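Local coordinates for putative uncharacterized protein (Cricetid herpesvirus 2, PDB 4ZKQ), which binds host chemokines as a viral decoy receptor of a rodent gammaherpesvirus, and so probably blunts chemokine signalling to immune cells, at residues T23-R29 with T51-Y57; G305-S311 with A327-K333; G314-L318 with T374-F378. One frame throughout, in Å; residues are numbered along the deposited sequence.

Contact 1: T23-R29 with T51-Y57; sequences TQDILFR and TCDKITY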
loop_
_atom_site.group_PDB
_atom_site.type_symbol
_atom_site.label_atom_id
_atom_site.label_comp_id
_atom_site.label_asym_id
_atom_site.label_seq_id
_atom_site.Cartn_x
_atom_site.Cartn_y
_atom_site.Cartn_z
ATOM N N THR A 23 -6.984 9.456 5.463
ATOM C CA THR A 23 -6.828 10.396 4.358
ATOM C C THR A 23 -5.427 10.254 3.794
ATOM O O THR A 23 -4.550 9.654 4.423
ATOM C CB THR A 23 -7.068 11.863 4.794
ATOM O OG1 THR A 23 -6.112 12.234 5.791
ATOM C CG2 THR A 23 -8.477 12.050 5.357
ATOM N N GLN A 24 -5.209 10.810 2.611
ATOM C CA GLN A 24 -3.890 10.736 2.003
ATOM C C GLN A 24 -3.464 12.053 1.374
ATOM O O GLN A 24 -4.302 12.835 0.916
ATOM C CB GLN A 24 -3.852 9.619 0.959
ATOM C CG GLN A 24 -4.799 9.814 -0.225
ATOM C CD GLN A 24 -4.632 8.743 -1.280
ATOM O OE1 GLN A 24 -4.532 7.560 -0.966
ATOM N NE2 GLN A 24 -4.590 9.154 -2.543
ATOM N N ASP A 25 -2.156 12.293 1.408
ATOM C CA ASP A 25 -1.508 13.349 0.636
ATOM C C ASP A 25 -0.658 12.718 -0.445
ATOM O O ASP A 25 0.026 11.722 -0.185
ATOM C CB ASP A 25 -0.598 14.217 1.507
ATOM C CG ASP A 25 -1.360 15.044 2.525
ATOM O OD1 ASP A 25 -2.551 15.333 2.294
ATOM O OD2 ASP A 25 -0.753 15.409 3.552
ATOM N N ILE A 26 -0.674 13.299 -1.641
ATOM C CA ILE A 26 0.370 13.018 -2.623
ATOM C C ILE A 26 1.520 13.981 -2.358
ATOM O O ILE A 26 1.309 15.183 -2.208
ATOM C CB ILE A 26 -0.118 13.182 -4.074
ATOM C CG1 ILE A 26 -1.455 12.470 -4.270
ATOM C CG2 ILE A 26 0.940 12.668 -5.062
ATOM C CD1 ILE A 26 -1.424 10.995 -3.910
ATOM N N LEU A 27 2.734 13.455 -2.297
ATOM C CA LEU A 27 3.886 14.273 -1.946
ATOM C C LEU A 27 4.685 14.592 -3.201
ATOM O O LEU A 27 4.462 14.004 -4.257
ATOM C CB LEU A 27 4.752 13.556 -0.907
ATOM C CG LEU A 27 4.002 13.188 0.382
ATOM C CD1 LEU A 27 4.804 12.219 1.254
ATOM C CD2 LEU A 27 3.623 14.420 1.186
ATOM N N PHE A 28 5.611 15.534 -3.076
ATOM C CA PHE A 28 6.459 15.926 -4.193
ATOM C C PHE A 28 7.909 15.945 -3.730
ATOM O O PHE A 28 8.444 16.998 -3.397
ATOM C CB PHE A 28 6.026 17.305 -4.718
ATOM C CG PHE A 28 6.563 17.655 -6.086
ATOM C CD1 PHE A 28 7.077 16.689 -6.934
ATOM C CD2 PHE A 28 6.549 18.971 -6.518
ATOM C CE1 PHE A 28 7.562 17.029 -8.185
ATOM C CE2 PHE A 28 7.033 19.313 -7.766
ATOM C CZ PHE A 28 7.541 18.343 -8.596
ATOM N N ARG A 29 8.556 14.784 -3.689
ATOM C CA ARG A 29 9.903 14.747 -3.149
ATOM C C ARG A 29 10.897 15.271 -4.184
ATOM O O ARG A 29 10.683 15.183 -5.396
ATOM C CB ARG A 29 10.291 13.343 -2.684
ATOM C CG ARG A 29 10.322 12.280 -3.734
ATOM C CD ARG A 29 10.747 10.986 -3.066
ATOM N NE ARG A 29 10.367 9.794 -3.817
ATOM C CZ ARG A 29 11.153 8.742 -4.039
ATOM N NH1 ARG A 29 12.411 8.705 -3.603
ATOM N NH2 ARG A 29 10.672 7.712 -4.714
ATOM N N THR A 51 11.823 10.068 0.769
ATOM C CA THR A 51 11.572 8.797 0.065
ATOM C C THR A 51 10.105 8.435 -0.199
ATOM O O THR A 51 9.837 7.449 -0.886
ATOM C CB THR A 51 12.213 7.617 0.840
ATOM O OG1 THR A 51 11.534 7.413 2.086
ATOM C CG2 THR A 51 13.697 7.899 1.100
ATOM N N CYS A 52 9.165 9.222 0.317
ATOM C CA CYS A 52 7.742 8.958 0.096
ATOM C C CYS A 52 7.161 9.779 -1.050
ATOM O O CYS A 52 7.440 10.966 -1.167
ATOM C CB CYS A 52 6.955 9.245 1.377
ATOM S SG CYS A 52 7.292 8.085 2.742
ATOM N N ASP A 53 6.333 9.138 -1.875
ATOM C CA ASP A 53 5.641 9.813 -2.971
ATOM C C ASP A 53 4.179 10.034 -2.616
ATOM O O ASP A 53 3.494 10.857 -3.219
ATOM C CB ASP A 53 5.778 8.999 -4.262
ATOM C CG ASP A 53 7.224 8.841 -4.689
ATOM O OD1 ASP A 53 7.841 9.875 -5.023
ATOM O OD2 ASP A 53 7.755 7.705 -4.664
ATOM N N LYS A 54 3.724 9.319 -1.595
ATOM C CA LYS A 54 2.355 9.402 -1.143
ATOM C C LYS A 54 2.317 8.970 0.316
ATOM O O LYS A 54 3.112 8.124 0.724
ATOM C CB LYS A 54 1.468 8.516 -2.022
ATOM C CG LYS A 54 0.185 8.035 -1.388
ATOM C CD LYS A 54 -0.639 7.230 -2.390
ATOM C CE LYS A 54 -1.644 6.354 -1.686
ATOM N NZ LYS A 54 -2.643 5.785 -2.621
ATOM N N ILE A 55 1.411 9.546 1.102
ATOM C CA ILE A 55 1.287 9.142 2.493
ATOM C C ILE A 55 -0.173 9.097 2.952
ATOM O O ILE A 55 -0.971 9.975 2.636
ATOM C CB ILE A 55 2.107 10.064 3.408
ATOM C CG1 ILE A 55 2.153 9.494 4.832
ATOM C CG2 ILE A 55 1.566 11.491 3.382
ATOM C CD1 ILE A 55 3.233 10.114 5.684
ATOM N N THR A 56 -0.498 8.034 3.678
ATOM C CA THR A 56 -1.821 7.830 4.246
ATOM C C THR A 56 -1.704 8.000 5.750
ATOM O O THR A 56 -0.771 7.481 6.354
ATOM C CB THR A 56 -2.374 6.435 3.907
ATOM O OG1 THR A 56 -2.666 6.362 2.503
ATOM C CG2 THR A 56 -3.659 6.118 4.701
ATOM N N TYR A 57 -2.625 8.756 6.340
ATOM C CA TYR A 57 -2.635 8.987 7.779
ATOM C C TYR A 57 -3.703 8.122 8.447
ATOM O O TYR A 57 -4.800 7.955 7.911
ATOM C CB TYR A 57 -2.900 10.462 8.090
ATOM C CG TYR A 57 -2.000 11.424 7.369
ATOM C CD1 TYR A 57 -0.744 11.743 7.876
ATOM C CD2 TYR A 57 -2.403 12.030 6.185
ATOM C CE1 TYR A 57 0.086 12.632 7.217
ATOM C CE2 TYR A 57 -1.578 12.916 5.521
ATOM C CZ TYR A 57 -0.337 13.214 6.042
ATOM O OH TYR A 57 0.487 14.106 5.389
HETATM O O HOH W 1 7.050 12.550 -5.147
#

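Contact 2: G305-S311 with A327-K333; sequences GEPVLAS and AFVIPTK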
loop_
_atom_site.group_PDB
_atom_site.type_symbol
_atom_site.label_atom_id
_atom_site.label_comp_id
_atom_site.label_asym_id
_atom_site.label_seq_id
_atom_site.Cartn_x
_atom_site.Cartn_y
_atom_site.Cartn_z
ATOM N N GLY A 305 -3.556 22.120 -6.028
ATOM C CA GLY A 305 -2.186 22.582 -6.171
ATOM C C GLY A 305 -1.150 21.526 -5.839
ATOM O O GLY A 305 0.052 21.775 -5.944
ATOM N N GLU A 306 -1.613 20.344 -5.437
ATOM C CA GLU A 306 -0.723 19.249 -5.072
ATOM C C GLU A 306 -0.578 18.288 -6.240
ATOM O O GLU A 306 -1.330 18.367 -7.213
ATOM C CB GLU A 306 -1.250 18.513 -3.842
ATOM C CG GLU A 306 -1.588 19.424 -2.685
ATOM C CD GLU A 306 -0.437 20.336 -2.306
ATOM O OE1 GLU A 306 0.717 19.856 -2.281
ATOM O OE2 GLU A 306 -0.682 21.534 -2.044
ATOM N N PRO A 307 0.391 17.373 -6.154
ATOM C CA PRO A 307 0.600 16.481 -7.292
ATOM C C PRO A 307 -0.447 15.388 -7.435
ATOM O O PRO A 307 -1.244 15.110 -6.531
ATOM C CB PRO A 307 1.973 15.858 -7.005
ATOM C CG PRO A 307 2.587 16.714 -5.966
ATOM C CD PRO A 307 1.464 17.234 -5.158
ATOM N N VAL A 308 -0.412 14.778 -8.611
ATOM C CA VAL A 308 -1.137 13.556 -8.904
ATOM C C VAL A 308 -0.110 12.441 -9.042
ATOM O O VAL A 308 0.941 12.635 -9.664
ATOM C CB VAL A 308 -1.983 13.695 -10.193
ATOM C CG1 VAL A 308 -2.316 12.325 -10.816
ATOM C CG2 VAL A 308 -3.251 14.487 -9.908
ATOM N N LEU A 309 -0.400 11.296 -8.431
ATOM C CA LEU A 309 0.445 10.120 -8.542
ATOM C C LEU A 309 -0.195 9.166 -9.529
ATOM O O LEU A 309 -1.383 8.863 -9.419
ATOM C CB LEU A 309 0.630 9.433 -7.189
ATOM C CG LEU A 309 1.514 8.188 -7.184
ATOM C CD1 LEU A 309 2.970 8.540 -7.453
ATOM C CD2 LEU A 309 1.386 7.446 -5.866
ATOM N N ALA A 310 0.586 8.716 -10.504
ATOM C CA ALA A 310 0.104 7.755 -11.484
ATOM C C ALA A 310 0.873 6.455 -11.322
ATOM O O ALA A 310 2.102 6.451 -11.354
ATOM C CB ALA A 310 0.249 8.307 -12.906
ATOM N N SER A 311 0.143 5.359 -11.107
ATOM C CA SER A 311 0.740 4.035 -11.006
ATOM C C SER A 311 0.185 3.188 -12.131
ATOM O O SER A 311 -1.023 3.161 -12.338
ATOM C CB SER A 311 0.424 3.376 -9.659
ATOM O OG SER A 311 0.690 4.240 -8.573
ATOM N N ALA A 327 5.733 4.153 -12.210
ATOM C CA ALA A 327 4.964 5.181 -11.523
ATOM C C ALA A 327 5.479 6.561 -11.899
ATOM O O ALA A 327 6.655 6.717 -12.220
ATOM C CB ALA A 327 5.016 4.972 -10.021
ATOM N N PHE A 328 4.581 7.541 -11.879
ATOM C CA PHE A 328 4.891 8.906 -12.282
ATOM C C PHE A 328 4.310 9.887 -11.291
ATOM O O PHE A 328 3.169 9.724 -10.861
ATOM C CB PHE A 328 4.330 9.210 -13.671
ATOM C CG PHE A 328 4.716 8.214 -14.701
ATOM C CD1 PHE A 328 3.973 7.059 -14.871
ATOM C CD2 PHE A 328 5.827 8.422 -15.500
ATOM C CE1 PHE A 328 4.328 6.130 -15.820
ATOM C CE2 PHE A 328 6.184 7.499 -16.452
ATOM C CZ PHE A 328 5.432 6.350 -16.613
ATOM N N VAL A 329 5.095 10.896 -10.928
ATOM C CA VAL A 329 4.590 12.018 -10.146
ATOM C C VAL A 329 4.283 13.171 -11.090
ATOM O O VAL A 329 5.121 13.545 -11.907
ATOM C CB VAL A 329 5.592 12.498 -9.077
ATOM C CG1 VAL A 329 4.896 13.430 -8.090
ATOM C CG2 VAL A 329 6.204 11.326 -8.350
ATOM N N ILE A 330 3.086 13.732 -10.969
ATOM C CA ILE A 330 2.640 14.788 -11.862
ATOM C C ILE A 330 2.254 16.009 -11.046
ATOM O O ILE A 330 1.131 16.098 -10.550
ATOM C CB ILE A 330 1.440 14.353 -12.727
ATOM C CG1 ILE A 330 1.677 12.964 -13.328
ATOM C CG2 ILE A 330 1.188 15.389 -13.816
ATOM C CD1 ILE A 330 0.502 12.420 -14.107
ATOM N N PRO A 331 3.192 16.952 -10.884
ATOM C CA PRO A 331 2.838 18.164 -10.143
ATOM C C PRO A 331 1.807 18.983 -10.908
ATOM O O PRO A 331 1.735 18.863 -12.134
ATOM C CB PRO A 331 4.170 18.908 -10.024
ATOM C CG PRO A 331 4.943 18.467 -11.207
ATOM C CD PRO A 331 4.548 17.035 -11.455
ATOM N N THR A 332 1.016 19.781 -10.197
ATOM C CA THR A 332 -0.015 20.605 -10.824
ATOM C C THR A 332 0.289 22.098 -10.644
ATOM O O THR A 332 -0.528 22.951 -10.981
ATOM C CB THR A 332 -1.420 20.288 -10.254
ATOM O OG1 THR A 332 -1.449 20.568 -8.848
ATOM C CG2 THR A 332 -1.787 18.817 -10.499
ATOM N N LYS A 333 1.467 22.402 -10.111
ATOM C CA LYS A 333 1.960 23.777 -10.066
ATOM C C LYS A 333 3.483 23.739 -10.109
ATOM O O LYS A 333 4.082 22.679 -9.926
ATOM C CB LYS A 333 1.463 24.506 -8.814
ATOM C CG LYS A 333 2.121 24.070 -7.507
ATOM C CD LYS A 333 1.599 24.885 -6.331
ATOM C CE LYS A 333 2.397 24.635 -5.054
ATOM N NZ LYS A 333 1.923 23.451 -4.282
HETATM O O HOH W 2 1.631 20.123 -7.381
#

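Contact 3: G314-L318 with T374-F378; sequences GTSGL and TDQGF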
loop_
_atom_site.group_PDB
_atom_site.type_symbol
_atom_site.label_atom_id
_atom_site.label_comp_id
_atom_site.label_asym_id
_atom_site.label_seq_id
_atom_site.Cartn_x
_atom_site.Cartn_y
_atom_site.Cartn_z
ATOM N N GLY A 314 1.247 -4.029 -15.534
ATOM C CA GLY A 314 0.622 -4.973 -16.435
ATOM C C GLY A 314 1.267 -6.337 -16.395
ATOM O O GLY A 314 2.335 -6.520 -15.818
ATOM N N THR A 315 0.584 -7.296 -17.008
ATOM C CA THR A 315 1.077 -8.656 -17.147
ATOM C C THR A 315 0.485 -9.222 -18.431
ATOM O O THR A 315 -0.682 -8.975 -18.736
ATOM C CB THR A 315 0.695 -9.548 -15.941
ATOM O OG1 THR A 315 1.204 -10.871 -16.142
ATOM C CG2 THR A 315 -0.817 -9.612 -15.761
ATOM N N SER A 316 1.289 -9.958 -19.187
ATOM C CA SER A 316 0.835 -10.529 -20.450
ATOM C C SER A 316 -0.091 -11.719 -20.250
ATOM O O SER A 316 -0.602 -12.281 -21.218
ATOM C CB SER A 316 2.027 -10.963 -21.303
ATOM O OG SER A 316 2.658 -9.854 -21.913
ATOM N N GLY A 317 -0.315 -12.097 -18.996
ATOM C CA GLY A 317 -0.917 -13.383 -18.713
ATOM C C GLY A 317 0.165 -14.397 -19.016
ATOM O O GLY A 317 1.344 -14.051 -18.993
ATOM N N LEU A 318 -0.215 -15.635 -19.313
ATOM C CA LEU A 318 0.769 -16.665 -19.630
ATOM C C LEU A 318 1.723 -16.884 -18.459
ATOM O O LEU A 318 1.685 -17.923 -17.800
ATOM C CB LEU A 318 1.565 -16.286 -20.882
ATOM C CG LEU A 318 0.788 -15.993 -22.166
ATOM C CD1 LEU A 318 1.663 -15.236 -23.153
ATOM C CD2 LEU A 318 0.279 -17.284 -22.784
ATOM N N THR A 374 -4.259 -16.782 -28.467
ATOM C CA THR A 374 -3.693 -17.071 -27.143
ATOM C C THR A 374 -3.103 -15.853 -26.420
ATOM O O THR A 374 -1.958 -15.879 -25.968
ATOM C CB THR A 374 -2.608 -18.175 -27.235
ATOM O OG1 THR A 374 -2.050 -18.413 -25.937
ATOM C CG2 THR A 374 -1.500 -17.782 -28.193
ATOM N N ASP A 375 -3.903 -14.799 -26.296
ATOM C CA ASP A 375 -3.471 -13.579 -25.621
ATOM C C ASP A 375 -4.457 -13.148 -24.537
ATOM O O ASP A 375 -5.677 -13.236 -24.707
ATOM C CB ASP A 375 -3.274 -12.446 -26.632
ATOM C CG ASP A 375 -2.039 -12.644 -27.495
ATOM O OD1 ASP A 375 -1.063 -13.251 -27.007
ATOM O OD2 ASP A 375 -2.042 -12.194 -28.660
ATOM N N GLN A 376 -3.915 -12.682 -23.419
ATOM C CA GLN A 376 -4.736 -12.238 -22.306
ATOM C C GLN A 376 -4.022 -11.168 -21.484
ATOM O O GLN A 376 -4.037 -11.206 -20.253
ATOM C CB GLN A 376 -5.121 -13.426 -21.419
ATOM C CG GLN A 376 -3.953 -14.156 -20.777
ATOM C CD GLN A 376 -4.400 -15.117 -19.689
ATOM O OE1 GLN A 376 -4.938 -14.705 -18.661
ATOM N NE2 GLN A 376 -4.184 -16.407 -19.917
ATOM N N GLY A 377 -3.401 -10.211 -22.170
ATOM C CA GLY A 377 -2.719 -9.115 -21.504
ATOM C C GLY A 377 -3.642 -8.275 -20.637
ATOM O O GLY A 377 -4.826 -8.122 -20.943
ATOM N N PHE A 378 -3.098 -7.738 -19.547
ATOM C CA PHE A 378 -3.856 -6.883 -18.635
ATOM C C PHE A 378 -2.999 -5.717 -18.173
ATOM O O PHE A 378 -1.837 -5.905 -17.824
ATOM C CB PHE A 378 -4.342 -7.678 -17.426
ATOM C CG PHE A 378 -4.979 -6.835 -16.348
ATOM C CD1 PHE A 378 -6.323 -6.504 -16.408
ATOM C CD2 PHE A 378 -4.237 -6.396 -15.259
ATOM C CE1 PHE A 378 -6.914 -5.742 -15.409
ATOM C CE2 PHE A 378 -4.821 -5.636 -14.263
ATOM C CZ PHE A 378 -6.158 -5.308 -14.335
#

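Contact 1: T23-R29 with T51-Y57
Strand 23-26 lies antiparallel to strand 54-57, the short axes 4.7 Å apart at 161°, and most of the polar groups between them find a partner. Asp25 and Ile55 form a hydrogen-bonded pair, Asp25 N to Ile55 O and Ile55 N to Asp25 O both 2.9 Å; Tyr57 N gives to Thr23 O and, past the end of the strand, Leu27 N to Asp53 O, again 2.9 Å each. On the face of Asp25 and Tyr57, Tyr57 OH donates to Asp25 OD2 at 2.6 Å, a short bond giving the partly exposed carboxylate a partner within the sheet. On the other face Lys54 NZ reaches Gln24 OE1 only weakly (3.1 Å); its charge is met by Glu384 and Asp78, while Lys215 serves both Gln24 and Thr56. Where the strands end, Arg29 takes over: its NE and NH2 bind Asp53 OD1 and OD2 at 2.8 and 2.9 Å, a two-pronged salt bridge that a planar guanidinium suits well. A water completes this corner, donating to Leu27 O and Asp53 OD1 and accepting from Arg29 N. Leu27, branched and apolar, fills the space beside Cys52 CB and Ile55 CG2, where Ile48 of helix 44-51 also packs. The arrangement is a β-sheet edge: 23-26 is one of the two outermost strands of a mixed seven-stranded sheet, and the Cys52-Cys177 disulfide ties the neighbouring segment to it.

Contact 2: G305-S311 with A327-K333
Small and branched residues let these two strands of a β-hairpin fit closely. Their short axes approach to 4.7 Å at 165°, with Val308-Ile330 and Ala310-Phe328 as hydrogen-bonded pairs. On the face of these four residues, the small methyl of Ala310 leaves a shallow hollow bordered by Phe328 CB (4.2 Å from Ala310 CB) and Ile330 CD1 (4.3 Å); the Phe328 ring leads away from it. Val308 meets Ile330 CB to CB at 4.3 Å, two β-branched residues suited to extended backbone. On the opposite face Leu309 CD1 lies 4.4 Å from Val329 CG2. Beyond the strand the Pro307 ring fills the gap between Val329 and Pro331, its CB 4.0 Å from both Val329 CG1 and Pro331 CA. Thr332 then turns inward, and its OG1 donates to Glu306 O at 2.7 Å; Gly305, at positive phi, exposes its carbonyl to Lys333 NZ (3.0 Å) and to a water that also accepts from Thr332 N. Strand 308-315 is flanked by 378-384 on its other edge, and 324-330 by the short strand 341-342. At the Ala310 hollow, Met383 lies against Val308, Ala310 and Ile330, while Leu352 of strand 350-355 packs on Ala310 and Phe328.

Contact 3: G314-L318 with T374-F378
Backbone hydrogen bonds carry this contact. Thr315 and Phe378 form one antiparallel hydrogen-bonded pair, with Thr315 N to Phe378 O at 2.9 Å and Phe378 N to Thr315 O at 2.8 Å. A CA-H...O contact adds to it, Gly377 CA lying 3.4 Å from Thr315 O. Steric fit explains two of the three glycines: a CB on Gly314 would collide with Phe378 O, and one on Gly317 would strike Gln376 CG, which now sits 3.8 Å from Gly317 CA. Gly317 also has a positive phi, readily adopted without a side chain. Side-chain contacts are sparse: Thr315 CG2 is 4.4 Å from Phe378 CB, and Leu318 CD2 is 4.1 Å from Thr374 OG1. The Phe378 ring instead meets that of Trp313 and touches Glu393 and Tyr395 of strand 388-395. Within its own segment Thr315 OG1 accepts a weak bond from Gly317 N. The bridge ends the pairing of strands 308-315 and 378-384, before both become loop, and depends on backbone shape more than side-chain chemistry.

Contact 1 closes before the other two open along the chain, whereas contacts 2 and 3 interleave: 305-311, 314-318, 327-333, then 374-378. The last two share strand 308-315, with centres about 28 Å apart, so they mark opposite ends of that strand, paired to 324-330 at one end and reaching the start of 378-384 at the other. Contact 1 belongs to a different, seven-stranded sheet, yet its centre lies about 11 Å from that of contact 2, and the two touch where Ile26 and Phe28 meet Pro307 and Pro331. The N-terminal sheet thus joins the later one at the contact 2 end of strand 308-315; contact 3 lies at the far end, nearest atoms about 16 Å from contact 1.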